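Local coordinates for uncharacterized protein C4B3.07 (Schizosaccharomyces pombe, PDB 3QTM), which inhibits the dioxygenase Ofd1, probably thereby stabilising the hypoxic transcription factor fragment Sre1N, and is also required for correct translation termination, at residues L191-Y194 / L195-G199. Residues are numbered along the deposited sequence; the frame is centred on the assembly and turned at random.
Sequences LSSY and LFQFG
Tyr194 and Phe198, one helical turn apart, bring their rings together: CD1 of Tyr194 lies 3.5 Å from CD1 of Phe198, and the two side chains cross at about a right angle. The ring centroids are 5.2 Å apart with the planes inclined by 35°. Phe198 CB sits over one face of the tyrosine ring, offset toward its rim. The first torsions make the meeting possible, since CG of Tyr194 stands anti to its own nitrogen (chi1 -178°), beside its carbonyl carbon, whereas CG of Phe198 lies beside its own nitrogen (chi1 -57°). Behind this pairing, in the backbone, Phe198 N donates to Tyr194 O at 2.9 Å, and that same carbonyl oxygen lies in the plane of the Phe198 ring, at its edge. One turn back, Leu195 N bonds to Leu191 O at 3.0 Å, while Leu195 CG packs 3.3 Å from that oxygen and 4.2 Å from Leu191 CD1. Gln197 N bonds to Ser193 O at 2.8 Å, nearly straight, and Phe196 N bonds to Ser192 O.

Further out, Tyr194 packs on Thr152, Val155 and Ile159 of helix 151-170, and Phe198 on Val151. Leu191 and Leu195 both touch Val210, and the Ser192 hydroxyl is hydrogen-bonded to Asn242. The whole is the C-terminal end of an amphipathic helix, 188-197, where Phe198 leaves helical geometry yet keeps its i to i-4 bond, packed against helix 151-170 on the Tyr194 and Phe198 side and touching Ile214 of helix 213-220 through Leu191 and Ser192, in this all-helical, TPR-like protein.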
# COMPACT_ATOMS: atom_id res chain seq x y z
N LEU A 191 5.79 0.73 -3.52
CA LEU A 191 5.71 1.40 -4.81
C LEU A 191 5.76 2.92 -4.65
O LEU A 191 6.43 3.60 -5.41
CB LEU A 191 4.44 0.98 -5.57
CG LEU A 191 4.22 1.59 -6.96
CD1 LEU A 191 5.39 1.30 -7.89
CD2 LEU A 191 2.91 1.09 -7.59
N SER A 192 5.05 3.44 -3.66
CA SER A 192 4.99 4.89 -3.45
C SER A 192 6.38 5.41 -3.11
O SER A 192 6.81 6.46 -3.58
CB SER A 192 4.03 5.24 -2.31
OG SER A 192 2.70 4.84 -2.61
N SER A 193 7.07 4.66 -2.26
CA SER A 193 8.39 5.03 -1.82
C SER A 193 9.35 5.04 -3.00
O SER A 193 10.19 5.94 -3.15
CB SER A 193 8.87 4.07 -0.73
OG SER A 193 10.26 4.22 -0.49
N TYR A 194 9.20 4.05 -3.88
CA TYR A 194 10.06 3.96 -5.04
C TYR A 194 9.88 5.15 -5.97
O TYR A 194 10.86 5.71 -6.46
CB TYR A 194 9.81 2.67 -5.82
CG TYR A 194 10.72 2.53 -7.00
CD1 TYR A 194 12.08 2.30 -6.82
CD2 TYR A 194 10.24 2.64 -8.30
CE1 TYR A 194 12.93 2.17 -7.88
CE2 TYR A 194 11.09 2.51 -9.38
CZ TYR A 194 12.43 2.28 -9.16
OH TYR A 194 13.29 2.14 -10.23
N LEU A 195 8.63 5.50 -6.25
CA LEU A 195 8.34 6.61 -7.14
C LEU A 195 8.79 7.94 -6.54
O LEU A 195 9.05 8.90 -7.27
CB LEU A 195 6.84 6.67 -7.43
CG LEU A 195 6.27 5.43 -8.12
CD1 LEU A 195 4.78 5.61 -8.36
CD2 LEU A 195 6.98 5.19 -9.42
N PHE A 196 8.86 8.00 -5.22
CA PHE A 196 9.32 9.19 -4.52
C PHE A 196 10.85 9.28 -4.53
O PHE A 196 11.43 10.32 -4.85
CB PHE A 196 8.80 9.20 -3.07
CG PHE A 196 9.52 10.17 -2.17
CD1 PHE A 196 9.28 11.53 -2.26
CD2 PHE A 196 10.45 9.71 -1.24
CE1 PHE A 196 9.95 12.43 -1.44
CE2 PHE A 196 11.12 10.59 -0.42
CZ PHE A 196 10.87 11.96 -0.51
N GLN A 197 11.51 8.17 -4.19
CA GLN A 197 12.95 8.12 -4.13
C GLN A 197 13.54 8.31 -5.52
O GLN A 197 14.57 8.96 -5.67
CB GLN A 197 13.42 6.79 -3.54
CG GLN A 197 13.08 6.59 -2.07
CD GLN A 197 14.28 6.72 -1.17
OE1 GLN A 197 15.40 6.36 -1.55
NE2 GLN A 197 14.07 7.23 0.04
N PHE A 198 12.87 7.76 -6.52
CA PHE A 198 13.45 7.69 -7.86
C PHE A 198 12.54 8.27 -8.94
O PHE A 198 12.62 7.88 -10.10
CB PHE A 198 13.82 6.24 -8.20
CG PHE A 198 14.77 5.62 -7.22
CD1 PHE A 198 14.30 4.89 -6.14
CD2 PHE A 198 16.14 5.79 -7.36
CE1 PHE A 198 15.17 4.33 -5.22
CE2 PHE A 198 17.02 5.24 -6.45
CZ PHE A 198 16.53 4.50 -5.38
N GLY A 199 11.69 9.21 -8.55
CA GLY A 199 10.75 9.79 -9.48
C GLY A 199 11.42 10.69 -10.50
O GLY A 199 10.80 11.09 -11.49